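Long-range contacts in sugar ABC transporter, sugar-binding protein (Streptococcus pneumoniae, PDB 2HEU), which probably captures sugars outside the cell and passes them to a membrane ABC transporter for uptake: residues Lys103-Gly108 with Thr332-Val337; Val122-Asn127 with Gly292-Ser297; Ala126-Ile131 with Asp356-Trp361. All coordinates share one frame; numbering follows the deposited sequence.

Contact 1: residues Lys103-Gly108 with Thr332-Val337; sequences KRVKNG and TAIEGV. With NA (sodium ion), chain E.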
loop_
_atom_site.group_PDB
_atom_site.type_symbol
_atom_site.label_atom_id
_atom_site.label_comp_id
_atom_site.label_asym_id
_atom_site.label_seq_id
_atom_site.Cartn_x
_atom_site.Cartn_y
_atom_site.Cartn_z
ATOM N N LYS A 103 -8.836 -7.884 -18.591
ATOM C CA LYS A 103 -9.833 -6.865 -18.765
ATOM C C LYS A 103 -10.738 -6.701 -17.514
ATOM O O LYS A 103 -11.458 -5.712 -17.370
ATOM C CB LYS A 103 -10.683 -7.145 -19.997
ATOM C CG LYS A 103 -9.846 -7.226 -21.282
ATOM C CD LYS A 103 -8.900 -6.000 -21.487
ATOM C CE LYS A 103 -9.534 -4.569 -21.514
ATOM N NZ LYS A 103 -8.548 -3.368 -21.774
ATOM N N ARG A 104 -10.708 -7.685 -16.609
ATOM C CA ARG A 104 -11.423 -7.659 -15.340
ATOM C C ARG A 104 -10.764 -6.767 -14.296
ATOM O O ARG A 104 -11.409 -6.512 -13.274
ATOM C CB ARG A 104 -11.668 -9.061 -14.791
ATOM C CG ARG A 104 -12.433 -9.943 -15.771
ATOM C CD ARG A 104 -12.375 -11.375 -15.373
ATOM N NE ARG A 104 -13.164 -12.203 -16.297
ATOM C CZ ARG A 104 -13.189 -13.512 -16.266
ATOM N NH1 ARG A 104 -12.472 -14.127 -15.349
ATOM N NH2 ARG A 104 -13.965 -14.172 -17.159
ATOM N N VAL A 105 -9.532 -6.334 -14.566
ATOM C CA VAL A 105 -8.880 -5.363 -13.641
ATOM C C VAL A 105 -9.353 -3.972 -14.043
ATOM O O VAL A 105 -9.370 -3.635 -15.222
ATOM C CB VAL A 105 -7.392 -5.486 -13.766
ATOM C CG1 VAL A 105 -6.683 -4.443 -12.812
ATOM C CG2 VAL A 105 -6.922 -6.917 -13.396
ATOM N N LYS A 106 -9.691 -3.162 -13.067
ATOM C CA LYS A 106 -10.101 -1.757 -13.337
ATOM C C LYS A 106 -9.230 -1.014 -14.285
ATOM O O LYS A 106 -7.990 -1.126 -14.269
ATOM C CB LYS A 106 -10.205 -1.025 -12.002
ATOM C CG LYS A 106 -11.418 -1.554 -11.256
ATOM C CD LYS A 106 -11.606 -1.001 -9.867
ATOM C CE LYS A 106 -12.679 -1.821 -9.127
ATOM N NZ LYS A 106 -12.775 -1.566 -7.681
ATOM N N ASN A 107 -9.894 -0.197 -15.099
ATOM C CA ASN A 107 -9.257 0.562 -16.185
ATOM C C ASN A 107 -7.945 1.185 -15.697
ATOM O O ASN A 107 -7.924 1.934 -14.726
ATOM C CB ASN A 107 -10.179 1.678 -16.583
ATOM C CG ASN A 107 -11.298 1.264 -17.441
ATOM O OD1 ASN A 107 -11.373 0.101 -17.833
ATOM N ND2 ASN A 107 -12.133 2.204 -17.814
ATOM N N GLY A 108 -6.876 0.938 -16.453
ATOM C CA GLY A 108 -5.625 1.684 -16.228
ATOM C C GLY A 108 -4.785 1.194 -15.063
ATOM O O GLY A 108 -3.624 1.598 -14.959
ATOM N N THR A 332 -10.213 -3.970 -3.795
ATOM C CA THR A 332 -9.984 -4.815 -4.920
ATOM C C THR A 332 -10.135 -4.125 -6.251
ATOM O O THR A 332 -11.121 -3.376 -6.481
ATOM C CB THR A 332 -10.811 -6.137 -4.851
ATOM O OG1 THR A 332 -10.529 -6.931 -6.033
ATOM C CG2 THR A 332 -12.265 -5.908 -4.845
ATOM N N ALA A 333 -9.231 -4.411 -7.194
ATOM C CA ALA A 333 -9.309 -3.902 -8.497
ATOM C C ALA A 333 -10.162 -4.756 -9.433
ATOM O O ALA A 333 -10.293 -4.459 -10.633
ATOM C CB ALA A 333 -7.904 -3.748 -9.130
ATOM N N ILE A 334 -10.718 -5.839 -8.940
ATOM C CA ILE A 334 -11.470 -6.779 -9.791
ATOM C C ILE A 334 -12.913 -6.312 -9.958
ATOM O O ILE A 334 -13.640 -6.074 -8.975
ATOM C CB ILE A 334 -11.394 -8.158 -9.185
ATOM C CG1 ILE A 334 -9.927 -8.677 -9.175
ATOM C CG2 ILE A 334 -12.330 -9.155 -9.953
ATOM C CD1 ILE A 334 -9.204 -8.717 -10.470
ATOM N N GLU A 335 -13.333 -6.176 -11.192
ATOM C CA GLU A 335 -14.629 -5.704 -11.535
ATOM C C GLU A 335 -15.651 -6.671 -10.989
ATOM O O GLU A 335 -15.487 -7.901 -10.982
ATOM C CB GLU A 335 -14.687 -5.410 -13.045
ATOM C CG GLU A 335 -13.708 -4.258 -13.505
ATOM C CD GLU A 335 -13.552 -4.115 -14.990
ATOM O OE1 GLU A 335 -14.022 -5.036 -15.722
ATOM O OE2 GLU A 335 -13.033 -3.083 -15.484
ATOM N N GLY A 336 -16.780 -6.123 -10.562
ATOM C CA GLY A 336 -17.916 -6.928 -10.162
ATOM C C GLY A 336 -18.010 -7.424 -8.727
ATOM O O GLY A 336 -18.975 -8.080 -8.368
ATOM N N VAL A 337 -16.981 -7.128 -7.901
ATOM C CA VAL A 337 -16.995 -7.516 -6.503
ATOM C C VAL A 337 -17.864 -6.494 -5.733
ATOM O O VAL A 337 -17.724 -5.302 -5.941
ATOM C CB VAL A 337 -15.548 -7.535 -5.982
ATOM C CG1 VAL A 337 -15.552 -7.831 -4.538
ATOM C CG2 VAL A 337 -14.786 -8.599 -6.790
HETATM NA NA NA E . -12.913 -3.904 -17.702
HETATM O O HOH W 1 -10.892 -2.635 -17.366
HETATM O O HOH W 2 -12.798 -0.374 -15.175
HETATM O O HOH W 3 -14.181 -5.535 -18.791
HETATM O O HOH W 4 -12.159 -3.508 -19.904
#
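Lys-103 and Glu-335 meet through a sodium ion. The main-chain O of Lys-103 lies 2.3 Å from the sodium, and Glu-335 grips the ion with both carboxylate oxygens, OE1 at 2.5 Å and OE2 at 2.4 Å; three waters bring the ligands to six. O of Lys-103 and OE1 of Glu-335 sit 3.1 Å apart although no hydrogen bond joins them: both bind the sodium. Arg-104 follows, its O taking the N-H of Glu-335 in a nearly straight bond of 2.9 Å (168°). Its side chain leads away, to a salt bridge with Glu-313 and a hydrogen bond with Thr-316. Val-105 is buried, and its branched tip suits an apolar place: CG1, anti to the backbone N, rests 3.9 Å from CB of Ala-333, while CG2 faces CD1 of Ile-334. Lys-106 closes the backbone pairing, its N donating to O of Ala-333 at 2.8 Å. Extended beyond CG, its aliphatic chain runs past Ala-333 and delivers NZ to O of Thr-332 at 2.7 Å, a reach that a long lysine provides. Asn-107 works through water: its N donates to a water that in turn donates to OE2 of Glu-335, and its OD1 accepts from a sodium-bound water that also donates to O of Val-105, making Asn-107 a second-shell residue. Two loops are thus joined by a single beta bridge, Val-105 with Ile-334, beside a hydrated sodium site with a bidentate carboxylate; Glu-335 stands in a type II turn whose Gly-336 suits the positive phi.

Contact 2: residues Val122-Asn127 with Gly292-Ser297; sequences VPFTAN and GDLAWS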
loop_
_atom_site.group_PDB
_atom_site.type_symbol
_atom_site.label_atom_id
_atom_site.label_comp_id
_atom_site.label_asym_id
_atom_site.label_seq_id
_atom_site.Cartn_x
_atom_site.Cartn_y
_atom_site.Cartn_z
ATOM N N VAL A 122 -1.111 -9.360 -12.294
ATOM C CA VAL A 122 -2.526 -9.039 -12.021
ATOM C C VAL A 122 -2.651 -8.536 -10.588
ATOM O O VAL A 122 -2.478 -9.343 -9.636
ATOM C CB VAL A 122 -3.455 -10.282 -12.180
ATOM C CG1 VAL A 122 -4.851 -9.908 -11.953
ATOM C CG2 VAL A 122 -3.230 -10.888 -13.603
ATOM N N PRO A 123 -2.857 -7.234 -10.399
ATOM C CA PRO A 123 -3.071 -6.765 -9.011
ATOM C C PRO A 123 -4.548 -6.981 -8.690
ATOM O O PRO A 123 -5.404 -6.310 -9.257
ATOM C CB PRO A 123 -2.588 -5.279 -9.030
ATOM C CG PRO A 123 -2.116 -5.030 -10.503
ATOM C CD PRO A 123 -2.765 -6.085 -11.324
ATOM N N PHE A 124 -4.840 -7.969 -7.867
ATOM C CA PHE A 124 -6.211 -8.227 -7.393
ATOM C C PHE A 124 -6.585 -7.250 -6.329
ATOM O O PHE A 124 -7.744 -6.812 -6.296
ATOM C CB PHE A 124 -6.317 -9.661 -6.821
ATOM C CG PHE A 124 -6.044 -10.732 -7.811
ATOM C CD1 PHE A 124 -7.038 -11.200 -8.604
ATOM C CD2 PHE A 124 -4.761 -11.280 -8.001
ATOM C CE1 PHE A 124 -6.823 -12.209 -9.523
ATOM C CE2 PHE A 124 -4.530 -12.253 -8.913
ATOM C CZ PHE A 124 -5.556 -12.719 -9.674
ATOM N N THR A 125 -5.721 -7.001 -5.326
ATOM C CA THR A 125 -5.996 -6.070 -4.281
ATOM C C THR A 125 -4.827 -5.140 -4.125
ATOM O O THR A 125 -3.720 -5.378 -4.640
ATOM C CB THR A 125 -6.237 -6.729 -2.951
ATOM O OG1 THR A 125 -5.029 -7.343 -2.491
ATOM C CG2 THR A 125 -7.410 -7.756 -2.990
ATOM N N ALA A 126 -5.053 -4.017 -3.429
ATOM C CA ALA A 126 -3.986 -3.075 -3.126
ATOM C C ALA A 126 -4.173 -2.537 -1.763
ATOM O O ALA A 126 -5.271 -2.554 -1.222
ATOM C CB ALA A 126 -4.000 -1.896 -4.119
ATOM N N ASN A 127 -3.095 -2.029 -1.170
ATOM C CA ASN A 127 -3.198 -1.229 -0.003
ATOM C C ASN A 127 -3.427 0.257 -0.327
ATOM O O ASN A 127 -3.372 0.659 -1.466
ATOM C CB ASN A 127 -2.029 -1.502 0.969
ATOM C CG ASN A 127 -0.694 -1.345 0.343
ATOM O OD1 ASN A 127 -0.420 -0.421 -0.419
ATOM N ND2 ASN A 127 0.165 -2.264 0.618
ATOM N N GLY A 292 -0.234 -2.882 -5.253
ATOM C CA GLY A 292 -0.753 -4.259 -5.272
ATOM C C GLY A 292 -0.245 -5.065 -4.099
ATOM O O GLY A 292 0.937 -5.010 -3.748
ATOM N N ASP A 293 -1.164 -5.878 -3.571
ATOM C CA ASP A 293 -0.935 -6.670 -2.406
ATOM C C ASP A 293 -1.129 -8.174 -2.802
ATOM O O ASP A 293 -0.130 -8.880 -3.002
ATOM C CB ASP A 293 -1.894 -6.215 -1.271
ATOM C CG ASP A 293 -1.730 -6.996 0.008
ATOM O OD1 ASP A 293 -0.580 -7.448 0.236
ATOM O OD2 ASP A 293 -2.671 -7.198 0.820
ATOM N N LEU A 294 -2.373 -8.615 -2.910
ATOM C CA LEU A 294 -2.606 -9.891 -3.635
ATOM C C LEU A 294 -2.437 -9.619 -5.089
ATOM O O LEU A 294 -3.260 -8.905 -5.701
ATOM C CB LEU A 294 -3.992 -10.436 -3.294
ATOM C CG LEU A 294 -4.161 -11.921 -3.794
ATOM C CD1 LEU A 294 -3.424 -12.907 -2.868
ATOM C CD2 LEU A 294 -5.626 -12.280 -3.941
ATOM N N ALA A 295 -1.323 -10.071 -5.649
ATOM C CA ALA A 295 -0.854 -9.600 -6.962
ATOM C C ALA A 295 -0.011 -10.734 -7.494
ATOM O O ALA A 295 0.951 -11.132 -6.878
ATOM C CB ALA A 295 -0.077 -8.311 -6.848
ATOM N N TRP A 296 -0.429 -11.277 -8.659
ATOM C CA TRP A 296 0.163 -12.521 -9.180
ATOM C C TRP A 296 0.757 -12.354 -10.542
ATOM O O TRP A 296 0.221 -11.696 -11.435
ATOM C CB TRP A 296 -0.869 -13.650 -9.259
ATOM C CG TRP A 296 -1.493 -14.097 -7.987
ATOM C CD1 TRP A 296 -1.140 -13.717 -6.698
ATOM C CD2 TRP A 296 -2.607 -14.967 -7.799
ATOM N NE1 TRP A 296 -1.947 -14.320 -5.793
ATOM C CE2 TRP A 296 -2.847 -15.146 -6.434
ATOM C CE3 TRP A 296 -3.384 -15.692 -8.730
ATOM C CZ2 TRP A 296 -3.861 -15.976 -5.929
ATOM C CZ3 TRP A 296 -4.363 -16.517 -8.224
ATOM C CH2 TRP A 296 -4.596 -16.647 -6.855
ATOM N N SER A 297 1.880 -13.062 -10.713
ATOM C CA SER A 297 2.585 -13.225 -11.994
ATOM C C SER A 297 2.745 -14.733 -12.307
ATOM O O SER A 297 2.634 -15.556 -11.376
ATOM C CB SER A 297 3.942 -12.548 -11.932
ATOM O OG SER A 297 3.826 -11.142 -11.744
HETATM O O HOH W 5 -5.040 -8.321 0.103
#
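Phe-124 and Trp-296 form a T-shaped pair: the edge of the phenyl ring points at the face of the indole, with planes 65° apart and the centroid of the phenyl ring 4.8 Å from that of the six-membered indole ring. Atom CE2 of Phe-124 makes the approach, 3.5 Å from CD2 of Trp-296 and displaced toward the rim of the indole. Val-122 CG1 covers one face of the phenyl ring, and O of Leu-294 lies at its edge. Leu-294 crosses Phe-124 obliquely, bringing its CD2 to 4.0 Å from CB of Phe-124. Around this apolar group helices 305-315 and 318-328 supply further cover, and Phe-311 lies almost parallel to the indole of Trp-296.

Thr-125 carries the polar side. Its OG1 takes the crowded position between backbone N and carbonyl carbon (chi1 67°) and accepts from N of Leu-294 at 3.0 Å. The same hydroxyl donates to a water that donates to OD2 of Asp-293, an oxygen also salt-bridged to Lys-27. The buried O of Leu-294 is held twice, by N of Phe-124 at 2.8 Å and by N of Thr-125 at 3.1 Å, while O of Thr-125 receives N of Asp-293 from above its carbonyl plane. Gly-292, lacking a side chain, lets the backbone pass close to the ring of Pro-123.

Val-122 and Trp-296 make an antiparallel hydrogen-bonded pair; proline fits the next, non-hydrogen-bonded position because no N-H is needed there. Strand 122-123 thereby edges a sheet ordered 48-53, 19-24, 74-76, 295-298, 122-123 (2-1-3-5-4), with the late strand 295-298 inserted antiparallel to its neighbours, the order found in class II periplasmic binding proteins.

Contact 3: residues Ala126-Ile131 with Asp356-Trp361; sequences ANAYGI and DRHLVW
Trp-361 presents the edge of its indole to the amide of Asn-127, the two planes standing 73° apart. The indole NE1 donates to OD1 of Asn-127 at 3.1 Å, with the acceptor somewhat out of the ring plane. CG of Asn-127, between its own backbone N and carbonyl carbon (chi1 54°), is thereby turned toward the indole. OD1 also accepts from the backbone N of Ala-291, so two N-H groups hold OD1. Asparagine suits the place, being short and offering a carbonyl to both donors.

The far end of the indole serves packing: CH2 of Trp-361 comes within 4.2 Å of CD1 of Tyr-129, the two side chains crossing at about a right angle. The phenol of Tyr-129 reaches on to the backbone O of Thr-176.

His-358 takes up the main chain of the same asparagine. Its NE2 donates to O of Asn-127 at 2.9 Å, a bond of 150° at hydrogen that lies close to the plane of the imidazole. ND1 is hydrogen-bonded to the backbone N of Phe-354, so both ring nitrogens are used, consistent with a neutral histidine carrying its proton on NE2. The small methyl groups of Ala-126 and Ala-128 leave the imidazole room to approach, CB of Ala-126 lying 4.0 Å from CE1 of His-358 and CB of Ala-128 at 4.2 Å from its NE2.

Residues 126-128 lead from strand 122-123 of one lobe into strand 129-134 of the other, crossing beside the paired parallel strands 288-290 and 358-360, consistent with the hinge of a periplasmic binding protein.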
loop_
_atom_site.group_PDB
_atom_site.type_symbol
_atom_site.label_atom_id
_atom_site.label_comp_id
_atom_site.label_asym_id
_atom_site.label_seq_id
_atom_site.Cartn_x
_atom_site.Cartn_y
_atom_site.Cartn_z
ATOM N N ALA A 126 -5.053 -4.017 -3.429
ATOM C CA ALA A 126 -3.986 -3.075 -3.126
ATOM C C ALA A 126 -4.173 -2.537 -1.763
ATOM O O ALA A 126 -5.271 -2.554 -1.222
ATOM C CB ALA A 126 -4.000 -1.896 -4.119
ATOM N N ASN A 127 -3.095 -2.029 -1.170
ATOM C CA ASN A 127 -3.198 -1.229 -0.003
ATOM C C ASN A 127 -3.427 0.257 -0.327
ATOM O O ASN A 127 -3.372 0.659 -1.466
ATOM C CB ASN A 127 -2.029 -1.502 0.969
ATOM C CG ASN A 127 -0.694 -1.345 0.343
ATOM O OD1 ASN A 127 -0.420 -0.421 -0.419
ATOM N ND2 ASN A 127 0.165 -2.264 0.618
ATOM N N ALA A 128 -3.711 1.013 0.730
ATOM C CA ALA A 128 -3.937 2.445 0.674
ATOM C C ALA A 128 -3.407 3.045 1.959
ATOM O O ALA A 128 -3.014 2.309 2.889
ATOM C CB ALA A 128 -5.379 2.766 0.416
ATOM N N TYR A 129 -3.432 4.360 2.050
ATOM C CA TYR A 129 -2.918 5.061 3.224
ATOM C C TYR A 129 -3.721 6.280 3.507
ATOM O O TYR A 129 -4.172 7.001 2.600
ATOM C CB TYR A 129 -1.448 5.453 2.953
ATOM C CG TYR A 129 -0.727 6.013 4.164
ATOM C CD1 TYR A 129 0.105 5.206 4.921
ATOM C CD2 TYR A 129 -0.883 7.322 4.555
ATOM C CE1 TYR A 129 0.779 5.704 6.082
ATOM C CE2 TYR A 129 -0.245 7.855 5.643
ATOM C CZ TYR A 129 0.610 7.049 6.419
ATOM O OH TYR A 129 1.268 7.610 7.459
ATOM N N GLY A 130 -3.920 6.587 4.761
ATOM C CA GLY A 130 -4.612 7.824 5.131
ATOM C C GLY A 130 -4.646 7.987 6.647
ATOM O O GLY A 130 -3.764 7.511 7.353
ATOM N N ILE A 131 -5.705 8.682 7.108
ATOM C CA ILE A 131 -5.800 9.013 8.505
ATOM C C ILE A 131 -6.997 8.255 9.096
ATOM O O ILE A 131 -8.136 8.434 8.666
ATOM C CB ILE A 131 -6.001 10.520 8.798
ATOM C CG1 ILE A 131 -4.967 11.361 8.000
ATOM C CG2 ILE A 131 -5.931 10.794 10.240
ATOM C CD1 ILE A 131 -3.523 11.112 8.357
ATOM N N ASP A 356 -7.035 8.014 -10.438
ATOM C CA ASP A 356 -5.876 8.912 -10.540
ATOM C C ASP A 356 -5.474 9.353 -9.164
ATOM O O ASP A 356 -4.325 9.731 -8.924
ATOM C CB ASP A 356 -5.977 10.020 -11.617
ATOM C CG ASP A 356 -7.180 10.839 -11.548
ATOM O OD1 ASP A 356 -7.906 10.766 -10.555
ATOM O OD2 ASP A 356 -7.378 11.609 -12.553
ATOM N N ARG A 357 -6.370 9.228 -8.219
ATOM C CA ARG A 357 -6.103 9.723 -6.895
ATOM C C ARG A 357 -5.529 8.695 -5.953
ATOM O O ARG A 357 -5.286 9.000 -4.806
ATOM C CB ARG A 357 -7.351 10.360 -6.295
ATOM C CG ARG A 357 -7.755 11.616 -7.097
ATOM C CD ARG A 357 -9.130 12.150 -6.745
ATOM N NE ARG A 357 -9.207 12.713 -5.398
ATOM C CZ ARG A 357 -10.268 13.319 -4.950
ATOM N NH1 ARG A 357 -11.402 13.377 -5.646
ATOM N NH2 ARG A 357 -10.312 13.831 -3.766
ATOM N N HIS A 358 -5.212 7.495 -6.456
ATOM C CA HIS A 358 -4.617 6.394 -5.703
ATOM C C HIS A 358 -3.254 6.091 -6.295
ATOM O O HIS A 358 -3.093 5.197 -7.124
ATOM C CB HIS A 358 -5.514 5.186 -5.730
ATOM C CG HIS A 358 -5.061 3.985 -4.922
ATOM N ND1 HIS A 358 -5.690 2.792 -5.159
ATOM C CD2 HIS A 358 -4.140 3.801 -3.951
ATOM C CE1 HIS A 358 -5.142 1.947 -4.281
ATOM N NE2 HIS A 358 -4.190 2.501 -3.582
ATOM N N LEU A 359 -2.261 6.805 -5.803
ATOM C CA LEU A 359 -0.931 6.766 -6.358
ATOM C C LEU A 359 -0.260 5.461 -6.065
ATOM O O LEU A 359 -0.511 4.876 -5.050
ATOM C CB LEU A 359 -0.177 7.874 -5.671
ATOM C CG LEU A 359 -0.313 9.241 -6.294
ATOM C CD1 LEU A 359 -1.734 9.724 -6.424
ATOM C CD2 LEU A 359 0.504 10.235 -5.531
ATOM N N VAL A 360 0.668 5.012 -6.935
ATOM C CA VAL A 360 1.568 3.910 -6.569
ATOM C C VAL A 360 2.656 4.523 -5.666
ATOM O O VAL A 360 3.185 5.620 -5.910
ATOM C CB VAL A 360 2.182 3.251 -7.778
ATOM C CG1 VAL A 360 3.130 2.151 -7.373
ATOM C CG2 VAL A 360 1.075 2.671 -8.696
ATOM N N TRP A 361 3.042 3.783 -4.625
ATOM C CA TRP A 361 4.133 4.131 -3.719
ATOM C C TRP A 361 5.284 4.702 -4.552
ATOM O O TRP A 361 5.736 4.116 -5.558
ATOM C CB TRP A 361 4.631 2.885 -2.987
ATOM C CG TRP A 361 3.705 2.390 -1.934
ATOM C CD1 TRP A 361 2.999 1.222 -1.910
ATOM C CD2 TRP A 361 3.406 3.004 -0.674
ATOM N NE1 TRP A 361 2.265 1.089 -0.765
ATOM C CE2 TRP A 361 2.489 2.192 0.014
ATOM C CE3 TRP A 361 3.874 4.170 -0.058
ATOM C CZ2 TRP A 361 2.003 2.569 1.295
ATOM C CZ3 TRP A 361 3.463 4.494 1.189
ATOM C CH2 TRP A 361 2.507 3.740 1.837
#

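In the fold
The first segments, 103-108, 122-127 and 126-131, follow one another along the chain from one lobe toward what is probably the hinge. Contacts 1 and 2 have centres about 11 Å apart and touch: O of Phe-124 probably accepts from OG1 of Thr-332 at 2.8 Å and from N of Ala-333 at 3.0 Å, so loop 332-337 holds 103-108 and 122-127 together. Contacts 2 and 3, centres about 13 Å apart, share Ala-126 and Asn-127, where the chain leaves the first lobe. Contact 3 lies about 16 Å from contact 1, centre to centre, without touching it. The sodium belongs to contact 1, about 12 Å from the side chain of Val-122; this apo form holds no sugar.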